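Genome packaging NTPase B204 (Sulfolobus turreted icosahedral virus 2, PDB 4KFU) probably hydrolyses ATP to power the packaging of viral DNA into the virion, as a P-loop ATPase of the FtsK-HerA superfamily. Local coordinates at residues A[104-109]-A[140-145]. Sequence-based numbering, arbitrary orientation.
Sequences EAYYHF and VYDLMP. With ZN (zinc ion), chain L.
The rings of Y106 and F109 flank the point where L143 enters, yet both lead away from segment 140-145; of their side chains CB does the touching, and F109 meets that segment chiefly through its carbonyl O. E104 O lies over one face of the Y106 ring, offset toward the rim, while D142 OD2 approaches obliquely; A105 O sits in plane at the edge of the F109 ring. Further along, Y107 CB covers the centre of one face of the H108 imidazole, and Y106 CE1 stands 3.5 Å above the plane of the Y107 ring.

The setting illustrates how a P-loop ATPase fold joins the loops leaving neighbouring parallel strands. Segment 104-109 follows strand 98-102, where E104 is consistent with the end of a Walker B motif, and segment 140-145 follows strand 131-137. L143 is the wedge: with CG anti to the carbonyl carbon (chi1 -50°), its CD2 reaches 3.6 Å from Y106 CA and 4.0 Å from Y106 CB. D142 CB abuts the same Y106 CB at 4.1 Å, while its carboxylate turns back to the end of strand 131-137 and the start of its own loop, OD2 being hydrogen-bonded to R139 N and T137 OG1. On the other flank, the F109 ring and the M144 side chain both pack on I119 and L123 of helix 117-124.

The first segment also carries a metal ligand: H108 NE2 binds zinc at 2.0 Å, in a site it shares with D39, H41 and D73. E104 OE1 is hydrogen-bonded to H41 ND1, a second-shell link from the same turn.

Between the two segments the one backbone bond runs from M144 N to F109 O (3.0 Å, 163° at the hydrogen), with the donor tilted 20° from the carbonyl plane; L143 CA adds a CA-H...O contact to that F109 O at 3.3 Å.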
loop_
_atom_site.group_PDB
_atom_site.type_symbol
_atom_site.label_atom_id
_atom_site.label_comp_id
_atom_site.label_asym_id
_atom_site.label_seq_id
_atom_site.Cartn_x
_atom_site.Cartn_y
_atom_site.Cartn_z
ATOM N N GLU A 104 2.119 -0.177 -6.949
ATOM C CA GLU A 104 1.279 -0.331 -8.141
ATOM C C GLU A 104 0.062 -1.220 -7.846
ATOM O O GLU A 104 -0.217 -2.179 -8.580
ATOM C CB GLU A 104 2.099 -0.902 -9.310
ATOM C CG GLU A 104 3.420 -0.148 -9.605
ATOM C CD GLU A 104 4.645 -0.706 -8.852
ATOM O OE1 GLU A 104 4.639 -1.898 -8.441
ATOM O OE2 GLU A 104 5.633 0.051 -8.672
ATOM N N ALA A 105 -0.661 -0.905 -6.771
ATOM C CA ALA A 105 -1.744 -1.769 -6.302
ATOM C C ALA A 105 -2.938 -1.893 -7.245
ATOM O O ALA A 105 -3.825 -2.700 -6.991
ATOM C CB ALA A 105 -2.211 -1.362 -4.901
ATOM N N TYR A 106 -2.979 -1.106 -8.320
ATOM C CA TYR A 106 -4.091 -1.216 -9.272
ATOM C C TYR A 106 -4.103 -2.557 -10.002
ATOM O O TYR A 106 -5.092 -2.910 -10.644
ATOM C CB TYR A 106 -4.085 -0.067 -10.282
ATOM C CG TYR A 106 -2.791 0.074 -11.037
ATOM C CD1 TYR A 106 -2.526 -0.703 -12.163
ATOM C CD2 TYR A 106 -1.826 0.987 -10.624
ATOM C CE1 TYR A 106 -1.325 -0.573 -12.856
ATOM C CE2 TYR A 106 -0.629 1.127 -11.305
ATOM C CZ TYR A 106 -0.383 0.348 -12.417
ATOM O OH TYR A 106 0.815 0.503 -13.082
ATOM N N TYR A 107 -3.008 -3.304 -9.939
ATOM C CA TYR A 107 -3.019 -4.622 -10.565
ATOM C C TYR A 107 -3.982 -5.575 -9.885
ATOM O O TYR A 107 -4.571 -6.427 -10.543
ATOM C CB TYR A 107 -1.621 -5.230 -10.582
ATOM C CG TYR A 107 -0.731 -4.545 -11.571
ATOM C CD1 TYR A 107 -1.022 -4.578 -12.934
ATOM C CD2 TYR A 107 0.383 -3.843 -11.151
ATOM C CE1 TYR A 107 -0.207 -3.930 -13.855
ATOM C CE2 TYR A 107 1.202 -3.196 -12.058
ATOM C CZ TYR A 107 0.904 -3.241 -13.408
ATOM O OH TYR A 107 1.726 -2.586 -14.308
ATOM N N HIS A 108 -4.150 -5.423 -8.572
ATOM C CA HIS A 108 -4.942 -6.387 -7.790
ATOM C C HIS A 108 -6.218 -5.795 -7.206
ATOM O O HIS A 108 -7.122 -6.531 -6.797
ATOM C CB HIS A 108 -4.081 -6.951 -6.656
ATOM C CG HIS A 108 -2.822 -7.610 -7.132
ATOM N ND1 HIS A 108 -2.817 -8.518 -8.169
ATOM C CD2 HIS A 108 -1.546 -7.507 -6.705
ATOM C CE1 HIS A 108 -1.576 -8.933 -8.374
ATOM N NE2 HIS A 108 -0.791 -8.342 -7.498
ATOM N N PHE A 109 -6.275 -4.468 -7.142
ATOM C CA PHE A 109 -7.404 -3.779 -6.509
ATOM C C PHE A 109 -8.042 -2.758 -7.456
ATOM O O PHE A 109 -8.526 -1.701 -7.029
ATOM C CB PHE A 109 -6.934 -3.063 -5.244
ATOM C CG PHE A 109 -6.456 -3.984 -4.146
ATOM C CD1 PHE A 109 -5.167 -4.511 -4.168
ATOM C CD2 PHE A 109 -7.275 -4.273 -3.059
ATOM C CE1 PHE A 109 -4.716 -5.327 -3.149
ATOM C CE2 PHE A 109 -6.830 -5.097 -2.034
ATOM C CZ PHE A 109 -5.550 -5.626 -2.079
ATOM N N VAL A 140 -6.434 8.494 -7.623
ATOM C CA VAL A 140 -7.384 7.959 -6.628
ATOM C C VAL A 140 -8.374 7.004 -7.284
ATOM O O VAL A 140 -8.728 5.959 -6.709
ATOM C CB VAL A 140 -8.141 9.102 -5.872
ATOM C CG1 VAL A 140 -8.915 9.950 -6.840
ATOM C CG2 VAL A 140 -9.095 8.543 -4.842
ATOM N N TYR A 141 -8.782 7.329 -8.507
ATOM C CA TYR A 141 -9.793 6.533 -9.200
ATOM C C TYR A 141 -9.271 5.226 -9.832
ATOM O O TYR A 141 -10.036 4.501 -10.481
ATOM C CB TYR A 141 -10.552 7.400 -10.221
ATOM C CG TYR A 141 -9.668 8.133 -11.221
ATOM C CD1 TYR A 141 -8.956 7.432 -12.194
ATOM C CD2 TYR A 141 -9.577 9.527 -11.217
ATOM C CE1 TYR A 141 -8.159 8.090 -13.117
ATOM C CE2 TYR A 141 -8.789 10.192 -12.138
ATOM C CZ TYR A 141 -8.083 9.466 -13.087
ATOM O OH TYR A 141 -7.297 10.115 -14.011
ATOM N N ASP A 142 -7.990 4.913 -9.617
ATOM C CA ASP A 142 -7.411 3.656 -10.102
ATOM C C ASP A 142 -7.939 2.476 -9.300
ATOM O O ASP A 142 -7.947 1.357 -9.793
ATOM C CB ASP A 142 -5.881 3.635 -9.954
ATOM C CG ASP A 142 -5.167 4.598 -10.892
ATOM O OD1 ASP A 142 -5.773 5.082 -11.868
ATOM O OD2 ASP A 142 -3.978 4.859 -10.622
ATOM N N LEU A 143 -8.358 2.717 -8.059
ATOM C CA LEU A 143 -8.718 1.601 -7.170
ATOM C C LEU A 143 -10.207 1.507 -6.843
ATOM O O LEU A 143 -10.926 2.506 -6.913
ATOM C CB LEU A 143 -7.944 1.720 -5.854
ATOM C CG LEU A 143 -6.434 1.930 -5.944
ATOM C CD1 LEU A 143 -5.832 2.037 -4.550
ATOM C CD2 LEU A 143 -5.769 0.805 -6.749
ATOM N N MET A 144 -10.644 0.313 -6.435
ATOM C CA MET A 144 -11.981 0.111 -5.907
ATOM C C MET A 144 -12.247 1.070 -4.761
ATOM O O MET A 144 -11.440 1.165 -3.843
ATOM C CB MET A 144 -12.117 -1.321 -5.359
ATOM C CG MET A 144 -12.314 -2.384 -6.410
ATOM S SD MET A 144 -11.725 -4.012 -5.865
ATOM C CE MET A 144 -11.657 -3.776 -4.118
ATOM N N PRO A 145 -13.374 1.801 -4.814
ATOM C CA PRO A 145 -13.708 2.738 -3.733
ATOM C C PRO A 145 -13.734 2.074 -2.358
ATOM O O PRO A 145 -13.426 2.749 -1.377
ATOM C CB PRO A 145 -15.109 3.222 -4.116
ATOM C CG PRO A 145 -15.143 3.105 -5.599
ATOM C CD PRO A 145 -14.331 1.882 -5.931
HETATM ZN ZN ZN L . 1.225 -8.221 -7.567
#